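Local coordinates for 2-oxoglutarate carboxylase small subunit (Hydrogenobacter thermophilus, PDB 7KCT), which belongs to the biotin carboxylase family of ATP-grasp proteins, as one subunit of a two-part carboxylase, and binds adenosine-5'-diphosphate and magnesium, at residues A[129-134]-A[268-273]; A[143-148]-A[202-207]; A[151-156]-A[180-185]. All coordinates share one frame; numbering follows the deposited sequence.

Contact 1: A[129-134]-A[268-273]; sequences EVMKRA and VKAAKE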
loop_
_atom_site.group_PDB
_atom_site.type_symbol
_atom_site.label_atom_id
_atom_site.label_comp_id
_atom_site.label_asym_id
_atom_site.label_seq_id
_atom_site.Cartn_x
_atom_site.Cartn_y
_atom_site.Cartn_z
ATOM N N GLU A 129 26.552 20.171 22.154
ATOM C CA GLU A 129 26.711 20.671 23.524
ATOM C C GLU A 129 25.395 20.605 24.294
ATOM O O GLU A 129 25.362 20.149 25.444
ATOM C CB GLU A 129 27.274 22.100 23.510
ATOM N N VAL A 130 24.284 21.018 23.664
ATOM C CA VAL A 130 22.992 20.926 24.334
ATOM C C VAL A 130 22.699 19.478 24.697
ATOM O O VAL A 130 22.232 19.181 25.806
ATOM C CB VAL A 130 21.866 21.490 23.439
ATOM C CG1 VAL A 130 20.560 21.227 24.086
ATOM C CG2 VAL A 130 22.061 22.992 23.232
ATOM N N MET A 131 22.932 18.533 23.742
ATOM C CA MET A 131 22.605 17.126 24.034
ATOM C C MET A 131 23.513 16.602 25.130
ATOM O O MET A 131 23.083 15.825 25.971
ATOM C CB MET A 131 22.733 16.228 22.783
ATOM C CG MET A 131 21.711 16.651 21.718
ATOM S SD MET A 131 20.007 16.673 22.389
ATOM C CE MET A 131 19.325 15.067 22.245
ATOM N N LYS A 132 24.804 16.967 25.085
ATOM C CA LYS A 132 25.770 16.571 26.123
ATOM C C LYS A 132 25.285 16.980 27.509
ATOM O O LYS A 132 25.168 16.145 28.411
ATOM C CB LYS A 132 27.130 17.211 25.814
ATOM C CG LYS A 132 28.381 16.605 26.509
ATOM C CD LYS A 132 29.664 17.284 25.934
ATOM C CE LYS A 132 30.962 16.576 26.322
ATOM N NZ LYS A 132 32.186 17.301 25.820
ATOM N N ARG A 133 24.954 18.262 27.682
ATOM C CA ARG A 133 24.467 18.712 28.977
ATOM C C ARG A 133 23.183 18.012 29.385
ATOM O O ARG A 133 22.878 17.981 30.577
ATOM C CB ARG A 133 24.256 20.224 28.974
ATOM C CG ARG A 133 25.504 21.041 29.304
ATOM C CD ARG A 133 25.237 22.555 29.498
ATOM N NE ARG A 133 25.447 23.278 28.247
ATOM C CZ ARG A 133 24.490 23.861 27.531
ATOM N NH1 ARG A 133 23.227 23.849 27.943
ATOM N NH2 ARG A 133 24.803 24.467 26.395
ATOM N N ALA A 134 22.404 17.464 28.437
ATOM C CA ALA A 134 21.151 16.791 28.781
ATOM C C ALA A 134 21.331 15.300 29.053
ATOM O O ALA A 134 20.351 14.606 29.353
ATOM C CB ALA A 134 20.104 17.002 27.680
ATOM N N VAL A 268 13.907 11.337 24.498
ATOM C CA VAL A 268 12.709 12.000 25.011
ATOM C C VAL A 268 13.106 13.059 26.036
ATOM O O VAL A 268 12.792 14.253 25.886
ATOM C CB VAL A 268 11.736 10.966 25.604
ATOM C CG1 VAL A 268 10.609 11.650 26.432
ATOM C CG2 VAL A 268 11.096 10.170 24.527
ATOM N N LYS A 269 13.895 12.648 27.041
ATOM C CA LYS A 269 14.351 13.579 28.082
ATOM C C LYS A 269 14.990 14.814 27.489
ATOM O O LYS A 269 14.738 15.934 27.928
ATOM C CB LYS A 269 15.353 12.880 29.017
ATOM C CG LYS A 269 15.862 13.746 30.198
ATOM C CD LYS A 269 16.914 13.025 31.058
ATOM C CE LYS A 269 17.605 14.002 32.009
ATOM N NZ LYS A 269 16.603 14.809 32.780
ATOM N N ALA A 270 15.834 14.641 26.488
ATOM C CA ALA A 270 16.476 15.808 25.913
ATOM C C ALA A 270 15.483 16.647 25.115
ATOM O O ALA A 270 15.596 17.873 25.074
ATOM C CB ALA A 270 17.665 15.360 25.081
ATOM N N ALA A 271 14.523 15.996 24.446
ATOM C CA ALA A 271 13.485 16.710 23.703
ATOM C C ALA A 271 12.636 17.574 24.630
ATOM O O ALA A 271 12.344 18.739 24.323
ATOM C CB ALA A 271 12.612 15.698 22.953
ATOM N N LYS A 272 12.197 17.007 25.747
ATOM C CA LYS A 272 11.447 17.789 26.728
ATOM C C LYS A 272 12.281 18.941 27.274
ATOM O O LYS A 272 11.762 20.041 27.483
ATOM C CB LYS A 272 10.996 16.892 27.871
ATOM C CG LYS A 272 9.913 15.935 27.532
ATOM C CD LYS A 272 9.777 14.874 28.616
ATOM C CE LYS A 272 8.393 14.214 28.602
ATOM N NZ LYS A 272 7.427 14.986 29.475
ATOM N N GLU A 273 13.585 18.730 27.469
ATOM C CA GLU A 273 14.419 19.794 28.040
ATOM C C GLU A 273 14.451 21.019 27.141
ATOM O O GLU A 273 14.506 22.153 27.627
ATOM C CB GLU A 273 15.858 19.313 28.281
ATOM C CG GLU A 273 16.068 18.451 29.522
ATOM C CD GLU A 273 17.555 18.182 29.820
ATOM O OE1 GLU A 273 18.413 19.087 29.634
ATOM O OE2 GLU A 273 17.863 17.047 30.237
#
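This is a small, buried packing contact between two helices of the ATP-grasp region: the C-terminal turn of helix 124-133 and A134 meet the last turns of helix 257-273. The backbones come close, with A134 CA 5.6 Å from A270 CA, because each carries only a methyl group at this point. The two methyls point at each other, A134 CB lying 3.9 Å from A270 CB. M131 adds the flexible element. Its CG stands beside the backbone N (chi1 -64°) and the chain then bends at chi2 and chi3, so that the terminal methyl curls over A270; at 3.3 Å from A270 CB, M131 CE is packed more tightly than usual for carbons. V136 touches both M131 and A270 and extends this apolar patch. On the exposed side, E273, extended beyond CG, sets both carboxylate oxygens against the A134 methyl, E273 OE1 lying 3.3 Å from A134 CB. K269, one turn earlier in the same helix, makes a long salt bridge, K269 NZ to E273 OE2 3.6 Å, while K269 CE passes 3.9 Å from A134 O. Lysine and glutamate thus suit the solvent border, alanine the tight middle. With A271 on the V229 side chain of strand 229-236, helix 257-273 lies between that antiparallel sheet and helix 124-133, a layered helix-on-sheet packing that belongs to the ATP-grasp fold.

Contact 2: A[143-148]-A[202-207]; sequences DGILKD and RGDLLL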
loop_
_atom_site.group_PDB
_atom_site.type_symbol
_atom_site.label_atom_id
_atom_site.label_comp_id
_atom_site.label_asym_id
_atom_site.label_seq_id
_atom_site.Cartn_x
_atom_site.Cartn_y
_atom_site.Cartn_z
ATOM N N ASP A 143 35.143 21.155 21.161
ATOM C CA ASP A 143 34.082 21.720 21.994
ATOM C C ASP A 143 33.676 22.978 21.251
ATOM O O ASP A 143 34.278 24.038 21.411
ATOM C CB ASP A 143 34.569 22.001 23.407
ATOM N N GLY A 144 32.721 22.833 20.350
ATOM C CA GLY A 144 32.315 23.939 19.521
ATOM C C GLY A 144 33.039 24.021 18.185
ATOM O O GLY A 144 33.830 23.162 17.773
ATOM N N ILE A 145 32.730 25.113 17.488
ATOM C CA ILE A 145 33.304 25.382 16.190
ATOM C C ILE A 145 34.805 25.592 16.308
ATOM O O ILE A 145 35.336 25.908 17.374
ATOM C CB ILE A 145 32.603 26.622 15.615
ATOM C CG1 ILE A 145 31.151 26.269 15.291
ATOM C CG2 ILE A 145 33.321 27.132 14.399
ATOM C CD1 ILE A 145 30.246 27.485 15.171
ATOM N N LEU A 146 35.496 25.413 15.183
ATOM C CA LEU A 146 36.939 25.613 15.105
ATOM C C LEU A 146 37.257 27.057 14.713
ATOM O O LEU A 146 36.691 27.579 13.748
ATOM C CB LEU A 146 37.556 24.646 14.091
ATOM C CG LEU A 146 37.369 23.133 14.269
ATOM C CD1 LEU A 146 37.703 22.418 12.948
ATOM C CD2 LEU A 146 38.249 22.609 15.395
ATOM N N LYS A 147 38.190 27.678 15.446
ATOM C CA LYS A 147 38.567 29.069 15.186
ATOM C C LYS A 147 39.398 29.206 13.915
ATOM O O LYS A 147 39.292 30.227 13.224
ATOM C CB LYS A 147 39.311 29.658 16.405
ATOM N N ASP A 148 40.220 28.214 13.591
ATOM C CA ASP A 148 41.096 28.273 12.433
ATOM C C ASP A 148 41.673 26.880 12.230
ATOM O O ASP A 148 41.496 25.997 13.073
ATOM C CB ASP A 148 42.244 29.263 12.741
ATOM C CG ASP A 148 43.042 28.824 13.999
ATOM O OD1 ASP A 148 42.645 27.824 14.642
ATOM O OD2 ASP A 148 44.049 29.444 14.414
ATOM N N ARG A 202 27.661 29.956 5.489
ATOM C CA ARG A 202 28.525 30.042 6.658
ATOM C C ARG A 202 29.532 28.905 6.586
ATOM O O ARG A 202 29.141 27.741 6.469
ATOM C CB ARG A 202 27.680 29.974 7.932
ATOM C CG ARG A 202 28.471 29.950 9.225
ATOM C CD ARG A 202 27.600 30.343 10.418
ATOM N NE ARG A 202 26.533 29.385 10.695
ATOM C CZ ARG A 202 26.602 28.419 11.606
ATOM N NH1 ARG A 202 27.706 28.253 12.339
ATOM N NH2 ARG A 202 25.567 27.609 11.788
ATOM N N GLY A 203 30.816 29.240 6.648
ATOM C CA GLY A 203 31.880 28.280 6.444
ATOM C C GLY A 203 32.352 27.543 7.677
ATOM O O GLY A 203 33.295 26.752 7.584
ATOM N N ASP A 204 31.699 27.732 8.818
ATOM C CA ASP A 204 32.225 27.241 10.087
ATOM C C ASP A 204 32.219 25.719 10.165
ATOM O O ASP A 204 31.192 25.078 9.912
ATOM C CB ASP A 204 31.397 27.788 11.245
ATOM C CG ASP A 204 31.274 29.295 11.222
ATOM O OD1 ASP A 204 32.137 29.964 10.613
ATOM O OD2 ASP A 204 30.299 29.809 11.799
ATOM N N LEU A 205 33.343 25.151 10.599
ATOM C CA LEU A 205 33.507 23.709 10.682
ATOM C C LEU A 205 33.654 23.282 12.139
ATOM O O LEU A 205 34.108 24.055 12.984
ATOM C CB LEU A 205 34.735 23.255 9.882
ATOM C CG LEU A 205 34.818 23.765 8.436
ATOM C CD1 LEU A 205 36.161 23.427 7.820
ATOM C CD2 LEU A 205 33.720 23.209 7.616
ATOM N N LEU A 206 33.201 22.069 12.430
ATOM C CA LEU A 206 33.568 21.358 13.638
ATOM C C LEU A 206 34.388 20.127 13.251
ATOM O O LEU A 206 34.412 19.688 12.092
ATOM C CB LEU A 206 32.331 20.972 14.455
ATOM C CG LEU A 206 31.314 19.963 13.922
ATOM C CD1 LEU A 206 31.877 18.548 14.056
ATOM C CD2 LEU A 206 30.014 20.066 14.660
ATOM N N LEU A 207 35.017 19.543 14.255
ATOM C CA LEU A 207 35.848 18.365 14.082
ATOM C C LEU A 207 35.366 17.322 15.060
ATOM O O LEU A 207 35.129 17.648 16.226
ATOM C CB LEU A 207 37.319 18.708 14.331
ATOM C CG LEU A 207 38.386 17.647 14.065
ATOM C CD1 LEU A 207 39.773 18.318 14.030
ATOM C CD2 LEU A 207 38.351 16.596 15.109
#
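Loop 143-148 runs past the beginning of strand 205-209, I145 CA lying 4.8 Å from L206 CA, and is tied to it by one backbone bond, L146 N to L205 O (2.9 Å, N-H...O angle 163°), which reaches the oxygen nearly along the C=O axis. I145 CA makes a CH...O contact with the same oxygen, and S142, just before the loop, bonds to the backbone of L207, so the loop borders the strand on the side away from strand 163-167. G144 allows the turn: its positive phi (93°) would push a CB against the preceding carbonyl oxygen. I145 and L146 then go separate ways. I145 holds CG2 anti to its backbone N, over the strand, with I145 CG2 3.5 Å from L205 O and 3.8 Å from D204 CB. Its other branch reaches out to the guanidinium edge of R202, where I145 CD1 lies in plane, 3.9 Å from R202 NH1. The main polar partner of R202 is D123, in a salt bridge with NH1; D204 supplies a second carboxylate there, R202 NH1 donating to D204 OD2 (3.1 Å, 170°), nearly in the guanidinium plane and onto the anti lone pair. Two carboxylates on NH1 probably restrain the guanidinium. The CB of L146 is directed toward the strand, and L146 CD1 reaches L207 CB at 4.0 Å; L165, Y189 and I155 surround it, as befits a branched apolar side chain. R202 and D123 both line the bicarbonate pocket, so this loop-to-edge-strand contact joins the hydrophobic interior of a small ATP-grasp subdomain to a ligand site, where D204 probably helps to position R202.

Contact 3: A[151-156]-A[180-185]; sequences EAKRIA and RNEEEL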
loop_
_atom_site.group_PDB
_atom_site.type_symbol
_atom_site.label_atom_id
_atom_site.label_comp_id
_atom_site.label_asym_id
_atom_site.label_seq_id
_atom_site.Cartn_x
_atom_site.Cartn_y
_atom_site.Cartn_z
ATOM N N GLU A 151 43.959 25.681 15.070
ATOM C CA GLU A 151 43.245 24.993 16.135
ATOM C C GLU A 151 42.894 23.562 15.713
ATOM O O GLU A 151 42.877 22.661 16.549
ATOM C CB GLU A 151 41.979 25.784 16.494
ATOM C CG GLU A 151 40.963 25.104 17.423
ATOM C CD GLU A 151 39.767 26.025 17.744
ATOM O OE1 GLU A 151 39.906 27.254 17.581
ATOM O OE2 GLU A 151 38.686 25.534 18.163
ATOM N N ALA A 152 42.609 23.331 14.426
ATOM C CA ALA A 152 42.194 22.001 13.977
ATOM C C ALA A 152 43.299 20.987 14.219
ATOM O O ALA A 152 43.047 19.886 14.745
ATOM C CB ALA A 152 41.755 22.067 12.498
ATOM N N LYS A 153 44.544 21.362 13.846
ATOM C CA LYS A 153 45.695 20.448 13.987
ATOM C C LYS A 153 45.872 20.038 15.427
ATOM O O LYS A 153 46.077 18.854 15.723
ATOM C CB LYS A 153 46.976 21.026 13.400
ATOM C CG LYS A 153 46.719 21.512 11.986
ATOM C CD LYS A 153 47.967 21.748 11.170
ATOM C CE LYS A 153 48.776 22.681 11.890
ATOM N NZ LYS A 153 49.534 23.669 11.096
ATOM N N ARG A 154 45.713 20.996 16.340
ATOM C CA ARG A 154 45.887 20.725 17.752
ATOM C C ARG A 154 44.827 19.766 18.270
ATOM O O ARG A 154 45.147 18.807 18.969
ATOM C CB ARG A 154 45.860 22.040 18.534
ATOM C CG ARG A 154 45.676 21.821 20.055
ATOM C CD ARG A 154 45.563 23.135 20.855
ATOM N NE ARG A 154 44.302 23.874 20.721
ATOM C CZ ARG A 154 43.219 23.676 21.473
ATOM N NH1 ARG A 154 43.210 22.736 22.411
ATOM N NH2 ARG A 154 42.131 24.419 21.285
ATOM N N ILE A 155 43.557 20.003 17.939
ATOM C CA ILE A 155 42.505 19.157 18.452
ATOM C C ILE A 155 42.551 17.796 17.767
ATOM O O ILE A 155 42.212 16.774 18.375
ATOM C CB ILE A 155 41.142 19.836 18.245
ATOM C CG1 ILE A 155 41.115 21.236 18.873
ATOM C CG2 ILE A 155 40.040 18.953 18.810
ATOM C CD1 ILE A 155 39.772 21.949 18.670
ATOM N N ALA A 156 42.951 17.753 16.494
ATOM C CA ALA A 156 43.105 16.468 15.819
ATOM C C ALA A 156 44.030 15.547 16.601
ATOM O O ALA A 156 43.666 14.415 16.949
ATOM C CB ALA A 156 43.648 16.676 14.407
ATOM N N ARG A 180 42.744 11.485 7.589
ATOM C CA ARG A 180 43.455 10.395 8.250
ATOM C C ARG A 180 44.870 10.777 8.676
ATOM O O ARG A 180 45.542 9.987 9.345
ATOM C CB ARG A 180 43.465 9.170 7.335
ATOM C CG ARG A 180 42.037 8.588 7.166
ATOM C CD ARG A 180 42.012 7.281 6.445
ATOM N NE ARG A 180 40.666 6.830 6.106
ATOM C CZ ARG A 180 39.924 6.077 6.891
ATOM N NH1 ARG A 180 40.386 5.701 8.073
ATOM N NH2 ARG A 180 38.725 5.690 6.486
ATOM N N ASN A 181 45.304 11.986 8.359
ATOM C CA ASN A 181 46.583 12.508 8.811
ATOM C C ASN A 181 46.522 14.019 8.675
ATOM O O ASN A 181 45.578 14.569 8.096
ATOM C CB ASN A 181 47.747 11.933 8.003
ATOM C CG ASN A 181 47.576 12.145 6.528
ATOM O OD1 ASN A 181 47.492 13.276 6.045
ATOM N ND2 ASN A 181 47.496 11.044 5.793
ATOM N N GLU A 182 47.567 14.681 9.192
ATOM C CA GLU A 182 47.576 16.136 9.213
ATOM C C GLU A 182 47.646 16.702 7.806
ATOM O O GLU A 182 47.124 17.792 7.543
ATOM C CB GLU A 182 48.746 16.656 10.051
ATOM C CG GLU A 182 48.622 18.139 10.303
ATOM C CD GLU A 182 49.481 18.655 11.427
ATOM O OE1 GLU A 182 50.375 19.473 11.147
ATOM O OE2 GLU A 182 49.234 18.298 12.602
ATOM N N GLU A 183 48.286 15.988 6.885
ATOM C CA GLU A 183 48.315 16.462 5.505
ATOM C C GLU A 183 46.903 16.550 4.932
ATOM O O GLU A 183 46.568 17.521 4.242
ATOM C CB GLU A 183 49.210 15.547 4.654
ATOM N N GLU A 184 46.048 15.561 5.237
ATOM C CA GLU A 184 44.694 15.563 4.686
ATOM C C GLU A 184 43.831 16.621 5.368
ATOM O O GLU A 184 43.020 17.288 4.718
ATOM C CB GLU A 184 44.061 14.175 4.838
ATOM C CG GLU A 184 44.697 13.064 3.994
ATOM C CD GLU A 184 43.873 11.763 3.937
ATOM O OE1 GLU A 184 44.064 10.983 2.970
ATOM O OE2 GLU A 184 43.054 11.499 4.850
ATOM N N LEU A 185 43.990 16.779 6.683
ATOM C CA LEU A 185 43.233 17.781 7.437
ATOM C C LEU A 185 43.383 19.187 6.865
ATOM O O LEU A 185 42.402 19.926 6.726
ATOM C CB LEU A 185 43.704 17.785 8.891
ATOM C CG LEU A 185 42.987 18.694 9.887
ATOM C CD1 LEU A 185 41.637 18.048 10.212
ATOM C CD2 LEU A 185 43.820 18.923 11.129
HETATM O O HOH W 1 47.100 17.195 13.664
#
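K153 and E182 cross at about a right angle, while L185 crosses K153 obliquely. The glutamate has CG anti to its backbone N (chi1 -169°) and is extended beyond it, which carries the carboxylate across the methylenes of the lysine: E182 OE1 lies 3.3 Å from K153 CD. The ammonium end is bent away at chi3 and chi4, so K153 NZ stays 4.3 Å from E182 OE1, beyond a salt bridge, although the opposite charges probably still attract. A water completes the link, donating both to K153 O (2.8 Å) and to E182 OE2 (2.6 Å). Long charged chains suit this border, where aliphatic parts pack and the carboxylate meets a water. The contact joins helix 149-159 to the first turn of helix 182-200, two helices connected through the hairpin of strands 163-167 and 176-179; this small layer of helices over a three-stranded antiparallel sheet is consistent with the lid-like B domain of biotin carboxylases. L185, its CG anti to the backbone N, aims CD2 into the shallow groove between A152 and A156, one helical turn apart; L185 CD2 is 4.0 Å from A156 CB and 3.7 Å from K153 N. The two alanines are small enough for leucine to sit almost on the helix backbone, and V163 and L165 of the sheet touch the same leucine. Helix 182-200 starts here with N181 as N-cap, its OD1 accepting from E184 N at 2.8 Å. E184 OE2 separately accepts from R180 N, the donor lying above the carboxylate plane.

In the fold
Contacts 2 and 3 are neighbours, with centres 13 Å apart, and share one interior: L146 CD2 of contact 2 lies 3.7 Å from I155 CD1 on the helix of contact 3, and L207 CD1 is 3.7 Å from A152 O. Contact 1 stands apart, its centre 21 Å from that of contact 2 and 30 Å from that of contact 3, with nearest atoms about 6 and 11 Å away. Contact 2 lies closest to the ligands, the side chain of R202 being about 3 Å from bicarbonate and that of L206 about 7 Å from an ADP. M131 of contact 1 and L185 of contact 3 remain about 12 and 13 Å from ADP.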